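PDB 5X3I: 1,3-alpha-isomaltosidase from Kribbella flavida DSM 17836, which hydrolyses the alpha-1,3-glucosidic linkages of the cyclic tetrasaccharide cyclobis-(1-6)-alpha-nigerosyl inside the cell, releasing isomaltose. Local coordinates for residues A412-H418 against R447-W452; P441-V445 against V482-G486; W452-R456 against R502-D506. The protein carries 1 engineered substitution. All blocks are in the same frame, centred on the assembly; numbering follows the deposited sequence.

Interaction 1: residues A412-H418 against R447-W452; sequences AMVRDGH and RTRDWW
His-418 lies against Trp-451 and Thr-448 where two helices of the family 31 TIM-barrel domain meet, 404-415 at its C-terminal end and 446-454 along its side. The imidazole forms an offset stack on the five-membered ring of Trp-451, centroids 3.9 Å apart and planes 14° from parallel. At the imidazole edge, ND1 pairs with Thr-448 OG1 over 2.9 Å in an almost straight hydrogen bond whose direction is open. A water donates to Gly-417 O and also bonds Thr-448 OG1, giving this hydroxyl a second polar partner.

Arg-447 satisfies the carbonyl of Asp-416, where the chain leaves helical geometry. NH1 and NH2 both point end-on at Asp-416 O, in the carbonyl plane, the NH1 bond being 2.9 Å long; NH2 adds a weak bond to Gly-417 O. A bend at chi3 (-75°) turns the guanidinium so that His-418 CE1 lies over one of its faces, the planes 18° apart, though NH1 sits oblique to the imidazole.

Below this polar layer the contact is apolar. Ala-412 CB touches Trp-451 CZ2, and Met-413 SD makes an oblique Met-aromatic contact with Trp-452. Met-413 crosses the indole of Trp-451 at about a right angle, CG coming within 3.4 Å of CZ3.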
loop_
_atom_site.group_PDB
_atom_site.type_symbol
_atom_site.label_atom_id
_atom_site.label_comp_id
_atom_site.label_asym_id
_atom_site.label_seq_id
_atom_site.Cartn_x
_atom_site.Cartn_y
_atom_site.Cartn_z
ATOM N N ALA A 412 -27.598 4.123 -9.447
ATOM C CA ALA A 412 -27.115 5.024 -10.480
ATOM C C ALA A 412 -25.801 4.522 -11.074
ATOM O O ALA A 412 -25.574 4.669 -12.257
ATOM C CB ALA A 412 -26.936 6.420 -9.936
ATOM N N MET A 413 -24.942 3.951 -10.240
ATOM C CA MET A 413 -23.657 3.452 -10.710
ATOM C C MET A 413 -23.843 2.375 -11.772
ATOM O O MET A 413 -23.164 2.383 -12.788
ATOM C CB MET A 413 -22.830 2.892 -9.556
ATOM C CG MET A 413 -22.183 3.928 -8.673
ATOM S SD MET A 413 -21.277 3.196 -7.315
ATOM C CE MET A 413 -19.794 2.633 -8.123
ATOM N N VAL A 414 -24.769 1.454 -11.521
ATOM C CA VAL A 414 -25.056 0.382 -12.469
ATOM C C VAL A 414 -25.747 0.943 -13.705
ATOM O O VAL A 414 -25.364 0.630 -14.819
ATOM C CB VAL A 414 -25.942 -0.721 -11.847
ATOM C CG1 VAL A 414 -26.354 -1.753 -12.909
ATOM C CG2 VAL A 414 -25.226 -1.393 -10.680
ATOM N N ARG A 415 -26.755 1.786 -13.498
ATOM C CA ARG A 415 -27.539 2.339 -14.598
ATOM C C ARG A 415 -26.684 3.163 -15.564
ATOM O O ARG A 415 -26.822 3.043 -16.770
ATOM C CB ARG A 415 -28.687 3.206 -14.057
ATOM C CG ARG A 415 -29.626 3.763 -15.133
ATOM C CD ARG A 415 -30.540 4.879 -14.621
ATOM N NE ARG A 415 -30.842 4.716 -13.212
ATOM C CZ ARG A 415 -30.478 5.573 -12.265
ATOM N NH1 ARG A 415 -30.778 5.321 -11.012
ATOM N NH2 ARG A 415 -29.824 6.681 -12.575
ATOM N N ASP A 416 -25.833 4.030 -15.026
ATOM C CA ASP A 416 -25.062 4.952 -15.853
ATOM C C ASP A 416 -23.643 4.494 -16.166
ATOM O O ASP A 416 -22.847 5.257 -16.698
ATOM C CB ASP A 416 -25.053 6.331 -15.211
ATOM C CG ASP A 416 -26.434 6.959 -15.203
ATOM O OD1 ASP A 416 -27.304 6.455 -15.929
ATOM O OD2 ASP A 416 -26.652 7.941 -14.481
ATOM N N GLY A 417 -23.302 3.277 -15.766
ATOM C CA GLY A 417 -22.013 2.720 -16.122
ATOM C C GLY A 417 -20.823 3.260 -15.347
ATOM O O GLY A 417 -19.762 3.449 -15.917
ATOM N N HIS A 418 -21.003 3.516 -14.055
ATOM C CA HIS A 418 -19.927 4.027 -13.211
ATOM C C HIS A 418 -19.213 2.928 -12.419
ATOM O O HIS A 418 -18.304 3.214 -11.652
ATOM C CB HIS A 418 -20.460 5.080 -12.237
ATOM C CG HIS A 418 -20.942 6.331 -12.896
ATOM N ND1 HIS A 418 -20.175 7.050 -13.785
ATOM C CD2 HIS A 418 -22.113 7.001 -12.785
ATOM C CE1 HIS A 418 -20.855 8.101 -14.200
ATOM N NE2 HIS A 418 -22.032 8.093 -13.610
ATOM N N ARG A 447 -14.967 10.591 -16.733
ATOM C CA ARG A 447 -16.368 10.869 -16.423
ATOM C C ARG A 447 -16.766 10.286 -15.069
ATOM O O ARG A 447 -17.539 10.886 -14.336
ATOM C CB ARG A 447 -17.314 10.356 -17.524
ATOM C CG ARG A 447 -17.388 8.835 -17.707
ATOM C CD ARG A 447 -18.368 8.447 -18.813
ATOM N NE ARG A 447 -19.764 8.572 -18.403
ATOM C CZ ARG A 447 -20.481 7.591 -17.869
ATOM N NH1 ARG A 447 -21.737 7.799 -17.526
ATOM N NH2 ARG A 447 -19.949 6.396 -17.683
ATOM N N THR A 448 -16.241 9.114 -14.736
ATOM C CA THR A 448 -16.576 8.506 -13.461
ATOM C C THR A 448 -15.741 9.085 -12.313
ATOM O O THR A 448 -16.246 9.225 -11.209
ATOM C CB THR A 448 -16.438 6.991 -13.536
ATOM O OG1 THR A 448 -17.374 6.503 -14.498
ATOM C CG2 THR A 448 -16.742 6.346 -12.201
ATOM N N ARG A 449 -14.479 9.423 -12.565
ATOM C CA ARG A 449 -13.710 10.161 -11.574
ATOM C C ARG A 449 -14.479 11.446 -11.209
ATOM O O ARG A 449 -14.648 11.735 -10.034
ATOM C CB ARG A 449 -12.291 10.482 -12.063
ATOM C CG ARG A 449 -11.365 9.242 -12.168
ATOM C CD ARG A 449 -9.895 9.598 -12.274
ATOM N NE ARG A 449 -9.561 10.328 -13.494
ATOM C CZ ARG A 449 -9.193 9.764 -14.643
ATOM N NH1 ARG A 449 -9.122 8.433 -14.750
ATOM N NH2 ARG A 449 -8.909 10.530 -15.690
ATOM N N ASP A 450 -14.988 12.151 -12.219
ATOM C CA ASP A 450 -15.833 13.336 -12.013
ATOM C C ASP A 450 -17.062 13.031 -11.160
ATOM O O ASP A 450 -17.305 13.701 -10.164
ATOM C CB ASP A 450 -16.312 13.925 -13.345
ATOM C CG ASP A 450 -15.204 14.584 -14.138
ATOM O OD1 ASP A 450 -14.070 14.698 -13.653
ATOM O OD2 ASP A 450 -15.486 15.001 -15.267
ATOM N N TRP A 451 -17.836 12.035 -11.584
ATOM C CA TRP A 451 -19.081 11.669 -10.912
ATOM C C TRP A 451 -18.865 11.272 -9.455
ATOM O O TRP A 451 -19.569 11.737 -8.570
ATOM C CB TRP A 451 -19.771 10.524 -11.660
ATOM C CG TRP A 451 -21.142 10.208 -11.145
ATOM C CD1 TRP A 451 -22.301 10.857 -11.454
ATOM C CD2 TRP A 451 -21.498 9.162 -10.242
ATOM N NE1 TRP A 451 -23.353 10.283 -10.798
ATOM C CE2 TRP A 451 -22.889 9.241 -10.043
ATOM C CE3 TRP A 451 -20.779 8.169 -9.578
ATOM C CZ2 TRP A 451 -23.572 8.364 -9.217
ATOM C CZ3 TRP A 451 -21.462 7.295 -8.754
ATOM C CH2 TRP A 451 -22.843 7.395 -8.584
ATOM N N TRP A 452 -17.882 10.414 -9.217
ATOM C CA TRP A 452 -17.574 9.943 -7.869
ATOM C C TRP A 452 -17.122 11.079 -6.937
ATOM O O TRP A 452 -17.640 11.231 -5.838
ATOM C CB TRP A 452 -16.487 8.866 -7.917
ATOM C CG TRP A 452 -16.195 8.215 -6.596
ATOM C CD1 TRP A 452 -15.095 8.389 -5.825
ATOM C CD2 TRP A 452 -17.014 7.261 -5.916
ATOM N NE1 TRP A 452 -15.175 7.606 -4.698
ATOM C CE2 TRP A 452 -16.350 6.909 -4.731
ATOM C CE3 TRP A 452 -18.245 6.673 -6.195
ATOM C CZ2 TRP A 452 -16.876 5.987 -3.821
ATOM C CZ3 TRP A 452 -18.775 5.767 -5.281
ATOM C CH2 TRP A 452 -18.087 5.433 -4.114
HETATM O O HOH W 1 -17.103 4.199 -16.174
#

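Interaction 2: residues P441-V445 against V482-G486; sequences PDLSV and VYADG
This is a loop-to-loop contact held by side chains gripping backbone, in which Asp-442 and Ser-444, just ahead of helix 446-454, receive the type I beta turn Tyr-483 to Gly-486 from the loop after barrel strand 467-470. The main bond runs from Ala-484 N to Asp-442 OD2, 2.7 Å long and bent only to 157°, and it uses the syn lone pair of that oxygen. The other oxygen serves its own loop: Asp-442 OD1 accepts from Ser-444 N, closing an Asx turn, and from Ser-444 OG at 2.7 Å, both donors standing on the same face of the carboxylate plane. With CG anti to the backbone nitrogen (chi1 -175°), the carboxylate extends toward the turn and is held at both oxygens. OD1 also lies at the edge of the Tyr-483 ring, 3.4 Å from CD2, the carboxylate and ring planes being 72° apart.

Ser-444 OG, having given its proton to Asp-442 OD1, accepts a weak bond from Asp-485 N at 3.2 Å. Alongside it, Val-445 at the N-cap position packs CG1 against Ala-484 CB (3.7 Å) and the peptide that follows. An alanine in place of Asp-442 would probably leave Ala-484 N without its acceptor and Ser-444 OG free to turn, undoing the Asx turn as well.

Two polar ends find their main partners outside the two loops: Tyr-483 OH bonds Asn-493, and Asp-485 forms a salt bridge with Arg-487. Helix 496-510 backs both loops, Tyr-496 touching Leu-443 and Tyr-483, while Leu-443 also reaches Trp-452 on helix 446-454.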
loop_
_atom_site.group_PDB
_atom_site.type_symbol
_atom_site.label_atom_id
_atom_site.label_comp_id
_atom_site.label_asym_id
_atom_site.label_seq_id
_atom_site.Cartn_x
_atom_site.Cartn_y
_atom_site.Cartn_z
ATOM N N PRO A 441 -16.225 2.139 -7.883
ATOM C CA PRO A 441 -16.404 3.108 -8.970
ATOM C C PRO A 441 -15.293 2.932 -9.994
ATOM O O PRO A 441 -14.160 2.664 -9.616
ATOM C CB PRO A 441 -16.307 4.466 -8.263
ATOM C CG PRO A 441 -15.442 4.209 -7.089
ATOM C CD PRO A 441 -15.739 2.773 -6.650
ATOM N N ASP A 442 -15.580 3.111 -11.269
ATOM C CA ASP A 442 -14.525 2.845 -12.212
ATOM C C ASP A 442 -13.792 4.150 -12.436
ATOM O O ASP A 442 -14.147 4.943 -13.295
ATOM C CB ASP A 442 -15.151 2.314 -13.511
ATOM C CG ASP A 442 -14.136 1.892 -14.550
ATOM O OD1 ASP A 442 -12.944 2.206 -14.436
ATOM O OD2 ASP A 442 -14.570 1.246 -15.518
ATOM N N LEU A 443 -12.638 4.252 -11.799
ATOM C CA LEU A 443 -11.923 5.517 -11.708
ATOM C C LEU A 443 -10.900 5.561 -12.826
ATOM O O LEU A 443 -10.108 6.487 -12.917
ATOM C CB LEU A 443 -11.276 5.694 -10.327
ATOM C CG LEU A 443 -12.277 5.823 -9.166
ATOM C CD1 LEU A 443 -11.578 5.805 -7.830
ATOM C CD2 LEU A 443 -13.158 7.078 -9.303
ATOM N N SER A 444 -10.927 4.534 -13.673
ATOM C CA SER A 444 -10.037 4.488 -14.825
ATOM C C SER A 444 -10.380 5.531 -15.886
ATOM O O SER A 444 -9.569 5.795 -16.758
ATOM C CB SER A 444 -10.048 3.096 -15.470
ATOM O OG SER A 444 -11.152 2.931 -16.338
ATOM N N VAL A 445 -11.581 6.099 -15.835
ATOM C CA VAL A 445 -11.952 7.106 -16.827
ATOM C C VAL A 445 -12.488 8.399 -16.201
ATOM O O VAL A 445 -13.076 8.396 -15.120
ATOM C CB VAL A 445 -12.998 6.574 -17.829
ATOM C CG1 VAL A 445 -12.415 5.421 -18.649
ATOM C CG2 VAL A 445 -14.249 6.148 -17.112
ATOM N N VAL A 482 -13.624 -5.933 -16.311
ATOM C CA VAL A 482 -13.581 -4.971 -17.405
ATOM C C VAL A 482 -13.687 -3.518 -16.931
ATOM O O VAL A 482 -14.640 -3.147 -16.249
ATOM C CB VAL A 482 -14.702 -5.240 -18.420
ATOM C CG1 VAL A 482 -14.659 -4.218 -19.558
ATOM C CG2 VAL A 482 -14.598 -6.670 -18.961
ATOM N N TYR A 483 -12.702 -2.710 -17.320
ATOM C CA TYR A 483 -12.648 -1.293 -16.993
ATOM C C TYR A 483 -13.000 -0.459 -18.206
ATOM O O TYR A 483 -12.714 -0.848 -19.340
ATOM C CB TYR A 483 -11.264 -0.884 -16.498
ATOM C CG TYR A 483 -10.890 -1.430 -15.149
ATOM C CD1 TYR A 483 -10.195 -2.621 -15.037
ATOM C CD2 TYR A 483 -11.218 -0.744 -13.981
ATOM C CE1 TYR A 483 -9.841 -3.126 -13.812
ATOM C CE2 TYR A 483 -10.869 -1.242 -12.745
ATOM C CZ TYR A 483 -10.175 -2.437 -12.668
ATOM O OH TYR A 483 -9.814 -2.947 -11.459
ATOM N N ALA A 484 -13.612 0.698 -17.960
ATOM C CA ALA A 484 -14.100 1.547 -19.038
ATOM C C ALA A 484 -12.974 2.127 -19.887
ATOM O O ALA A 484 -13.215 2.610 -20.983
ATOM C CB ALA A 484 -14.961 2.677 -18.474
ATOM N N ASP A 485 -11.748 2.072 -19.390
ATOM C CA ASP A 485 -10.634 2.577 -20.165
ATOM C C ASP A 485 -10.177 1.525 -21.185
ATOM O O ASP A 485 -9.234 1.758 -21.911
ATOM C CB ASP A 485 -9.467 2.992 -19.262
ATOM C CG ASP A 485 -8.756 1.805 -18.614
ATOM O OD1 ASP A 485 -9.284 0.681 -18.633
ATOM O OD2 ASP A 485 -7.655 2.008 -18.068
ATOM N N GLY A 486 -10.846 0.369 -21.200
ATOM C CA GLY A 486 -10.539 -0.696 -22.148
ATOM C C GLY A 486 -9.608 -1.778 -21.626
ATOM O O GLY A 486 -9.388 -2.795 -22.294
HETATM O O HOH W 2 -6.918 4.743 -17.871
#

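Interaction 3: residues W452-R456 against R502-D506; sequences WTEKR and RAFGD. With GOL (glycerol), chain P; SO4 (sulfate ion), chain I.
Phe-504 fills the tight side of this buried contact, its ring met by Thr-453, Trp-452 and Arg-456. Thr-453 CG2 stands almost on the ring normal, 4.1 Å from the centroid, a CH-pi contact over the face. Trp-452 meets the same ring rim to rim, NE1 3.7 Å from Phe-504 CZ; the planes are nearly perpendicular (88°), but neither ring lies over the other's face, so this is not a T-shaped stack. Arg-456 CG touches CE1 at the ring edge, 3.9 Å away. The bend of Arg-456 at chi2 (79°) folds its chain back over the indole of Trp-452, in a cation-pi contact where NH1 also bonds Trp-452 O; NE is taken by Gln-393.

The contact joins TIM-barrel helices 446-454 and 496-510, which precede and follow strand 467-470 along the chain; Phe-504 meets Phe-468 of that strand edge-to-face.

Beyond Thr-453 and Ala-503 the packing gives way to a glycerol. Its O2 donates to Thr-453 OG1, which is also bonded to Arg-449 O, and its O1 bonds Ala-503 O weakly. Farther out, Arg-502 NE forms a salt bridge with Asp-506 OD2 at 2.9 Å, while its NH1 donates to sulfate O2 at 3.2 Å; both small molecules probably come from the crystallisation liquor.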
loop_
_atom_site.group_PDB
_atom_site.type_symbol
_atom_site.label_atom_id
_atom_site.label_comp_id
_atom_site.label_asym_id
_atom_site.label_seq_id
_atom_site.Cartn_x
_atom_site.Cartn_y
_atom_site.Cartn_z
ATOM N N TRP A 452 -17.882 10.414 -9.217
ATOM C CA TRP A 452 -17.574 9.943 -7.869
ATOM C C TRP A 452 -17.122 11.079 -6.937
ATOM O O TRP A 452 -17.640 11.231 -5.838
ATOM C CB TRP A 452 -16.487 8.866 -7.917
ATOM C CG TRP A 452 -16.195 8.215 -6.596
ATOM C CD1 TRP A 452 -15.095 8.389 -5.825
ATOM C CD2 TRP A 452 -17.014 7.261 -5.916
ATOM N NE1 TRP A 452 -15.175 7.606 -4.698
ATOM C CE2 TRP A 452 -16.350 6.909 -4.731
ATOM C CE3 TRP A 452 -18.245 6.673 -6.195
ATOM C CZ2 TRP A 452 -16.876 5.987 -3.821
ATOM C CZ3 TRP A 452 -18.775 5.767 -5.281
ATOM C CH2 TRP A 452 -18.087 5.433 -4.114
ATOM N N THR A 453 -16.144 11.851 -7.395
ATOM C CA THR A 453 -15.580 12.918 -6.584
ATOM C C THR A 453 -16.572 14.075 -6.410
ATOM O O THR A 453 -16.499 14.798 -5.418
ATOM C CB THR A 453 -14.251 13.457 -7.176
ATOM O OG1 THR A 453 -14.453 13.915 -8.514
ATOM C CG2 THR A 453 -13.172 12.359 -7.176
ATOM N N GLU A 454 -17.501 14.235 -7.352
ATOM C CA GLU A 454 -18.474 15.328 -7.267
ATOM C C GLU A 454 -19.277 15.241 -5.971
ATOM O O GLU A 454 -19.678 16.244 -5.425
ATOM C CB GLU A 454 -19.425 15.330 -8.468
ATOM C CG GLU A 454 -20.337 16.548 -8.540
ATOM C CD GLU A 454 -19.597 17.856 -8.817
ATOM O OE1 GLU A 454 -18.398 17.837 -9.164
ATOM O OE2 GLU A 454 -20.235 18.914 -8.695
ATOM N N LYS A 455 -19.486 14.028 -5.478
ATOM C CA LYS A 455 -20.220 13.831 -4.233
ATOM C C LYS A 455 -19.458 14.396 -3.033
ATOM O O LYS A 455 -20.065 14.767 -2.026
ATOM C CB LYS A 455 -20.512 12.338 -4.029
ATOM C CG LYS A 455 -21.262 11.712 -5.214
ATOM C CD LYS A 455 -21.758 10.311 -4.917
ATOM C CE LYS A 455 -22.463 9.713 -6.146
ATOM N NZ LYS A 455 -23.563 10.577 -6.638
ATOM N N ARG A 456 -18.134 14.459 -3.156
ATOM C CA ARG A 456 -17.276 14.984 -2.105
ATOM C C ARG A 456 -16.948 16.486 -2.263
ATOM O O ARG A 456 -16.297 17.073 -1.393
ATOM C CB ARG A 456 -15.969 14.190 -2.053
ATOM C CG ARG A 456 -16.081 12.758 -1.513
ATOM C CD ARG A 456 -16.612 11.749 -2.529
ATOM N NE ARG A 456 -16.584 10.419 -1.932
ATOM C CZ ARG A 456 -17.263 9.362 -2.359
ATOM N NH1 ARG A 456 -18.044 9.429 -3.436
ATOM N NH2 ARG A 456 -17.149 8.224 -1.691
ATOM N N ARG A 502 -5.165 9.689 -7.795
ATOM C CA ARG A 502 -5.229 10.736 -8.800
ATOM C C ARG A 502 -6.600 11.424 -8.800
ATOM O O ARG A 502 -6.686 12.643 -8.922
ATOM C CB ARG A 502 -4.914 10.148 -10.185
ATOM C CG ARG A 502 -4.975 11.124 -11.354
ATOM C CD ARG A 502 -6.301 11.025 -12.100
ATOM N NE ARG A 502 -6.363 11.942 -13.229
ATOM C CZ ARG A 502 -6.000 11.642 -14.471
ATOM N NH1 ARG A 502 -6.101 12.560 -15.424
ATOM N NH2 ARG A 502 -5.541 10.436 -14.766
ATOM N N ALA A 503 -7.662 10.633 -8.677
ATOM C CA ALA A 503 -9.012 11.183 -8.700
ATOM C C ALA A 503 -9.209 12.198 -7.569
ATOM O O ALA A 503 -9.740 13.266 -7.789
ATOM C CB ALA A 503 -10.042 10.090 -8.607
ATOM N N PHE A 504 -8.777 11.865 -6.361
ATOM C CA PHE A 504 -8.982 12.805 -5.268
ATOM C C PHE A 504 -7.936 13.926 -5.271
ATOM O O PHE A 504 -8.236 15.055 -4.860
ATOM C CB PHE A 504 -9.060 12.051 -3.943
ATOM C CG PHE A 504 -10.404 11.391 -3.751
ATOM C CD1 PHE A 504 -11.457 12.087 -3.174
ATOM C CD2 PHE A 504 -10.646 10.116 -4.241
ATOM C CE1 PHE A 504 -12.717 11.513 -3.052
ATOM C CE2 PHE A 504 -11.910 9.546 -4.118
ATOM C CZ PHE A 504 -12.936 10.244 -3.512
ATOM N N GLY A 505 -6.750 13.646 -5.801
ATOM C CA GLY A 505 -5.789 14.702 -6.082
ATOM C C GLY A 505 -6.417 15.772 -6.968
ATOM O O GLY A 505 -6.338 16.969 -6.673
ATOM N N ASP A 506 -7.078 15.330 -8.032
ATOM C CA ASP A 506 -7.711 16.227 -8.992
ATOM C C ASP A 506 -8.891 17.008 -8.402
ATOM O O ASP A 506 -9.087 18.163 -8.748
ATOM C CB ASP A 506 -8.180 15.456 -10.228
ATOM C CG ASP A 506 -7.050 15.193 -11.222
ATOM O OD1 ASP A 506 -5.926 15.687 -11.004
ATOM O OD2 ASP A 506 -7.303 14.514 -12.225
HETATM C C1 GOL P . -12.514 14.094 -10.932
HETATM O O1 GOL P . -11.397 13.518 -10.258
HETATM C C2 GOL P . -12.649 15.629 -10.944
HETATM O O2 GOL P . -12.691 16.216 -9.637
HETATM C C3 GOL P . -11.541 16.248 -11.790
HETATM O O3 GOL P . -11.830 17.601 -12.066
HETATM S S SO4 I . -4.624 10.758 -18.397
HETATM O O1 SO4 I . -3.727 11.595 -17.610
HETATM O O2 SO4 I . -5.971 11.320 -18.384
HETATM O O3 SO4 I . -4.139 10.673 -19.771
HETATM O O4 SO4 I . -4.644 9.424 -17.821
#

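In the fold
Helix 446-454 is common ground for interactions 1 and 3, whose centres lie about 12 Å apart and which share Trp-452; interaction 2 holds the loop leading into that helix, about 10 Å from the centre of interaction 1. Along the chain interaction 1 closes before interaction 3 opens, whereas interaction 2 crosses both. The contacts adjoin: His-418 O probably bonds Asp-442 N, Arg-449 NH1 probably bonds Leu-443 O, and Pro-441 packs on Trp-452. All lie in the TIM-barrel domain, linking helices 404-415 and 496-510 around 446-454. Trp-452 and Phe-504 come within about 11 and 10 Å, side chain to side chain, of the engineered Ala-471, which replaces the inferred nucleophile.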